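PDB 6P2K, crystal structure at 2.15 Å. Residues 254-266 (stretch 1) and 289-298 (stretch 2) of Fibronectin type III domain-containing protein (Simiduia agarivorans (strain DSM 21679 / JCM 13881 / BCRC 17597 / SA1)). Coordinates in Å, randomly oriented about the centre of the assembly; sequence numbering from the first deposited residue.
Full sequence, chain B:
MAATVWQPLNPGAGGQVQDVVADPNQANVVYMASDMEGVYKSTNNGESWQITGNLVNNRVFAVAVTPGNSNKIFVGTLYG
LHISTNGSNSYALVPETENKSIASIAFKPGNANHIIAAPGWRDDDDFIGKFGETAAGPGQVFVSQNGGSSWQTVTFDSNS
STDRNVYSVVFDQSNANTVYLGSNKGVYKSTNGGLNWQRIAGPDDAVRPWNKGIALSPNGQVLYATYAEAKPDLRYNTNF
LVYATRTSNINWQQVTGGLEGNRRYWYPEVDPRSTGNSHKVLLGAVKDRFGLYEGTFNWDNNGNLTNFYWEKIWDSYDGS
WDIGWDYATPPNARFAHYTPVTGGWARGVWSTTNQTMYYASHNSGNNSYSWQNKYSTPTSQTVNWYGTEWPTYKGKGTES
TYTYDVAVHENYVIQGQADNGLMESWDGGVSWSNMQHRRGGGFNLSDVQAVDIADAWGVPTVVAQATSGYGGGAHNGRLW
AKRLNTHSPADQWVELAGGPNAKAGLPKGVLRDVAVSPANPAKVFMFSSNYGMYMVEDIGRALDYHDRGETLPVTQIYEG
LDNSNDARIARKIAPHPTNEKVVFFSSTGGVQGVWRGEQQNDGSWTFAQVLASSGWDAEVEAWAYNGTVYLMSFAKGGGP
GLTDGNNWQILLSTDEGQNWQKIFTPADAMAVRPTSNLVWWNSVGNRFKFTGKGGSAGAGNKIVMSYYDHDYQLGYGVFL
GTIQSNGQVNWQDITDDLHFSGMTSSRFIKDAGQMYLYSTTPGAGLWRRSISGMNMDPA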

# COMPACT_ATOMS: atom_id res chain seq x y z
N GLN B 254 -43.81 47.93 -3.31
CA GLN B 254 -42.93 46.83 -2.94
C GLN B 254 -42.21 46.33 -4.18
O GLN B 254 -42.82 46.15 -5.24
CB GLN B 254 -43.72 45.71 -2.28
CG GLN B 254 -42.86 44.55 -1.82
CD GLN B 254 -43.66 43.46 -1.14
OE1 GLN B 254 -43.21 42.32 -1.05
NE2 GLN B 254 -44.84 43.81 -0.65
N VAL B 255 -40.90 46.11 -4.06
CA VAL B 255 -40.08 45.73 -5.21
C VAL B 255 -39.24 44.51 -4.86
O VAL B 255 -38.02 44.50 -5.08
CB VAL B 255 -39.21 46.90 -5.68
CG1 VAL B 255 -40.03 47.88 -6.51
CG2 VAL B 255 -38.59 47.62 -4.48
N THR B 256 -39.88 43.48 -4.31
CA THR B 256 -39.18 42.26 -3.91
C THR B 256 -39.22 41.17 -4.97
O THR B 256 -38.50 40.17 -4.82
CB THR B 256 -39.75 41.72 -2.60
OG1 THR B 256 -41.17 41.51 -2.75
CG2 THR B 256 -39.50 42.69 -1.46
N GLY B 257 -40.03 41.32 -6.01
CA GLY B 257 -40.12 40.33 -7.06
C GLY B 257 -38.77 39.98 -7.67
O GLY B 257 -38.11 40.83 -8.26
N GLY B 258 -38.35 38.73 -7.51
CA GLY B 258 -37.04 38.29 -7.93
C GLY B 258 -36.05 38.12 -6.80
O GLY B 258 -34.97 37.56 -7.03
N LEU B 259 -36.38 38.59 -5.60
CA LEU B 259 -35.54 38.37 -4.43
C LEU B 259 -35.98 37.11 -3.71
O LEU B 259 -37.16 36.74 -3.71
CB LEU B 259 -35.62 39.56 -3.48
CG LEU B 259 -35.12 40.91 -3.98
CD1 LEU B 259 -35.57 42.03 -3.05
CD2 LEU B 259 -33.60 40.90 -4.11
N GLU B 260 -35.01 36.44 -3.08
CA GLU B 260 -35.34 35.32 -2.21
C GLU B 260 -36.28 35.78 -1.10
O GLU B 260 -36.12 36.87 -0.55
CB GLU B 260 -34.06 34.74 -1.59
CG GLU B 260 -33.38 33.67 -2.43
CD GLU B 260 -32.13 33.14 -1.75
OE1 GLU B 260 -31.23 32.63 -2.46
OE2 GLU B 260 -32.04 33.25 -0.51
N GLY B 261 -37.27 34.95 -0.80
CA GLY B 261 -38.20 35.29 0.26
C GLY B 261 -37.58 35.15 1.64
O GLY B 261 -36.61 34.41 1.85
N ASN B 262 -38.15 35.89 2.59
CA ASN B 262 -37.85 35.74 4.01
C ASN B 262 -36.36 35.96 4.30
O ASN B 262 -35.67 35.10 4.85
CB ASN B 262 -38.31 34.36 4.50
CG ASN B 262 -38.36 34.26 6.01
OD1 ASN B 262 -38.74 35.21 6.70
ND2 ASN B 262 -37.98 33.10 6.54
N ARG B 263 -35.88 37.15 3.93
CA ARG B 263 -34.49 37.52 4.16
C ARG B 263 -34.42 38.89 4.83
O ARG B 263 -35.28 39.74 4.62
CB ARG B 263 -33.68 37.54 2.86
CG ARG B 263 -33.73 36.23 2.08
CD ARG B 263 -33.18 35.08 2.91
NE ARG B 263 -32.58 34.04 2.07
CZ ARG B 263 -31.80 33.07 2.52
NH1 ARG B 263 -31.51 32.99 3.81
NH2 ARG B 263 -31.30 32.17 1.68
N ARG B 264 -33.36 39.09 5.62
CA ARG B 264 -33.20 40.31 6.41
C ARG B 264 -32.47 41.39 5.60
O ARG B 264 -31.41 41.88 5.98
CB ARG B 264 -32.46 40.00 7.70
CG ARG B 264 -33.10 38.94 8.58
CD ARG B 264 -32.05 38.29 9.45
NE ARG B 264 -32.61 37.66 10.64
CZ ARG B 264 -32.57 36.35 10.88
NH1 ARG B 264 -32.01 35.54 10.00
NH2 ARG B 264 -33.09 35.86 11.99
N TYR B 265 -33.07 41.76 4.47
CA TYR B 265 -32.47 42.75 3.59
C TYR B 265 -32.33 44.08 4.32
O TYR B 265 -33.24 44.53 5.02
CB TYR B 265 -33.33 42.93 2.34
CG TYR B 265 -33.44 41.69 1.49
CD1 TYR B 265 -32.32 41.16 0.85
CD2 TYR B 265 -34.66 41.04 1.32
CE1 TYR B 265 -32.42 40.02 0.06
CE2 TYR B 265 -34.76 39.90 0.54
CZ TYR B 265 -33.64 39.40 -0.09
OH TYR B 265 -33.72 38.27 -0.87
N TRP B 266 -31.17 44.72 4.14
CA TRP B 266 -30.91 45.97 4.84
C TRP B 266 -29.85 46.77 4.10
O TRP B 266 -29.18 46.25 3.19
CB TRP B 266 -30.52 45.71 6.30
CG TRP B 266 -29.10 45.25 6.56
CD1 TRP B 266 -28.19 44.77 5.65
CD2 TRP B 266 -28.43 45.21 7.83
NE1 TRP B 266 -27.01 44.45 6.27
CE2 TRP B 266 -27.13 44.72 7.61
CE3 TRP B 266 -28.81 45.57 9.13
CZ2 TRP B 266 -26.21 44.56 8.65
CZ3 TRP B 266 -27.90 45.41 10.15
CH2 TRP B 266 -26.61 44.91 9.91
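Stretch 2 289-298: RFGLYEGTFN

Stretch 2 begins as loop at Arg289, Phe290 and Gly291 and is a strand from Leu292 through Asn298, which continues beyond the stretch. It runs opposite in sequence order to the loop of stretch 1: Val255 is nearest Phe297, Leu259 nearest Tyr293, and Glu260 nearest Phe290. The CA atoms of these pairs lie 8.2 to 9.6 Å apart, so side chains make most of the contact. Alternation along the strand turns Tyr293 and Phe297 toward stretch 1, while Glu294 and Thr296 are out of its reach.

Val255 places CG1 3.8 Å from CE2 of Phe297, at the edge of that ring. A type II turn follows from Thr256 to Leu259, closed by Leu259 N to Thr256 O at 2.8 Å. Gly258 has a positive phi, at which a CB would jam against the preceding carbonyl. Its O receives a hydrogen bond of 2.9 Å from water 1, which also lies 2.6 Å from Tyr293 OH and so bridges the two stretches.

Leu259 points sideways at CB, but its end reaches the Tyr293 ring. Leu259 CD2 sits over the face of the Tyr293 ring, 3.5 Å from its centroid, in a CH-pi contact. Glu260 N donates to Tyr293 OH at 3.2 Å, the one direct hydrogen bond between the stretches. Glu260 OE2 lies 3.6 Å from Phe290 CB and forms a salt bridge with Arg263 NH2 at 2.6 Å.

This pairing helps hold the Arg263 guanidinium, which has Phe290 CD2 over one face; Arg263 NE is 4.0 Å from that atom. Water 3 links Arg263 NH1, weakly at 3.5 Å, to Arg289 N at 2.8 Å.

Tyr265 OH donates to Glu260 O at 2.8 Å. The Tyr265 ring turns an edge toward the face of Phe290, with Tyr265 CE1 3.4 Å from Phe290 CZ and the planes at 60°. Tyr265 CE1 also lies 3.9 Å from Tyr293 CE2.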

# COMPACT_ATOMS: atom_id res chain seq x y z
N ARG B 289 -27.36 34.16 4.37
CA ARG B 289 -26.33 33.81 3.39
C ARG B 289 -27.00 33.56 2.04
O ARG B 289 -27.61 32.51 1.82
CB ARG B 289 -25.55 32.58 3.83
CG ARG B 289 -24.74 32.77 5.10
CD ARG B 289 -23.77 31.61 5.32
NE ARG B 289 -22.86 31.88 6.43
CZ ARG B 289 -21.75 32.61 6.33
NH1 ARG B 289 -21.39 33.12 5.16
NH2 ARG B 289 -20.99 32.81 7.40
N PHE B 290 -26.86 34.52 1.12
CA PHE B 290 -27.35 34.33 -0.24
C PHE B 290 -26.47 35.02 -1.28
O PHE B 290 -26.85 35.06 -2.46
CB PHE B 290 -28.79 34.85 -0.39
CG PHE B 290 -28.97 36.27 0.07
CD1 PHE B 290 -28.62 37.33 -0.75
CD2 PHE B 290 -29.50 36.54 1.32
CE1 PHE B 290 -28.79 38.64 -0.33
CE2 PHE B 290 -29.67 37.84 1.74
CZ PHE B 290 -29.31 38.89 0.92
N GLY B 291 -25.32 35.56 -0.89
CA GLY B 291 -24.54 36.38 -1.79
C GLY B 291 -24.95 37.84 -1.74
O GLY B 291 -25.22 38.37 -0.66
N LEU B 292 -25.03 38.49 -2.90
CA LEU B 292 -25.28 39.92 -2.95
C LEU B 292 -26.08 40.25 -4.21
O LEU B 292 -25.77 39.74 -5.29
CB LEU B 292 -23.96 40.71 -2.92
CG LEU B 292 -23.99 42.23 -2.98
CD1 LEU B 292 -24.79 42.81 -1.83
CD2 LEU B 292 -22.57 42.77 -2.96
N TYR B 293 -27.09 41.10 -4.06
CA TYR B 293 -27.97 41.48 -5.15
C TYR B 293 -27.62 42.86 -5.69
O TYR B 293 -27.27 43.77 -4.93
CB TYR B 293 -29.44 41.51 -4.70
CG TYR B 293 -30.11 40.16 -4.56
CD1 TYR B 293 -30.54 39.46 -5.69
CD2 TYR B 293 -30.37 39.62 -3.31
CE1 TYR B 293 -31.18 38.24 -5.56
CE2 TYR B 293 -31.00 38.40 -3.18
CZ TYR B 293 -31.41 37.72 -4.30
OH TYR B 293 -32.04 36.51 -4.16
N GLU B 294 -27.73 43.01 -7.01
CA GLU B 294 -27.79 44.32 -7.64
C GLU B 294 -29.09 44.41 -8.42
O GLU B 294 -29.40 43.53 -9.24
CB GLU B 294 -26.60 44.57 -8.57
CG GLU B 294 -26.66 45.93 -9.26
CD GLU B 294 -25.37 46.30 -9.97
OE1 GLU B 294 -24.88 45.49 -10.78
OE2 GLU B 294 -24.84 47.40 -9.71
N GLY B 295 -29.86 45.46 -8.16
CA GLY B 295 -31.14 45.67 -8.82
C GLY B 295 -31.06 46.83 -9.79
O GLY B 295 -30.36 47.82 -9.55
N THR B 296 -31.79 46.71 -10.90
CA THR B 296 -31.86 47.76 -11.91
C THR B 296 -33.29 48.28 -11.97
O THR B 296 -34.23 47.49 -12.12
CB THR B 296 -31.43 47.23 -13.28
OG1 THR B 296 -30.15 46.61 -13.17
CG2 THR B 296 -31.35 48.37 -14.29
N PHE B 297 -33.45 49.59 -11.82
CA PHE B 297 -34.76 50.23 -11.81
C PHE B 297 -34.81 51.27 -12.92
O PHE B 297 -34.06 52.25 -12.88
CB PHE B 297 -35.06 50.87 -10.45
CG PHE B 297 -35.20 49.87 -9.33
CD1 PHE B 297 -34.07 49.28 -8.78
CD2 PHE B 297 -36.44 49.54 -8.84
CE1 PHE B 297 -34.19 48.37 -7.75
CE2 PHE B 297 -36.57 48.62 -7.81
CZ PHE B 297 -35.44 48.04 -7.26
N ASN B 298 -35.68 51.06 -13.90
CA ASN B 298 -35.81 51.94 -15.05
C ASN B 298 -37.08 52.77 -14.88
O ASN B 298 -38.19 52.28 -15.11
CB ASN B 298 -35.82 51.14 -16.35
CG ASN B 298 -34.52 50.38 -16.57
OD1 ASN B 298 -33.44 50.92 -16.38
ND2 ASN B 298 -34.63 49.12 -16.98
O HOH W 1 -33.23 35.35 -6.15
O HOH W 2 -29.40 31.03 -0.72
O HOH W 3 -28.69 32.01 5.64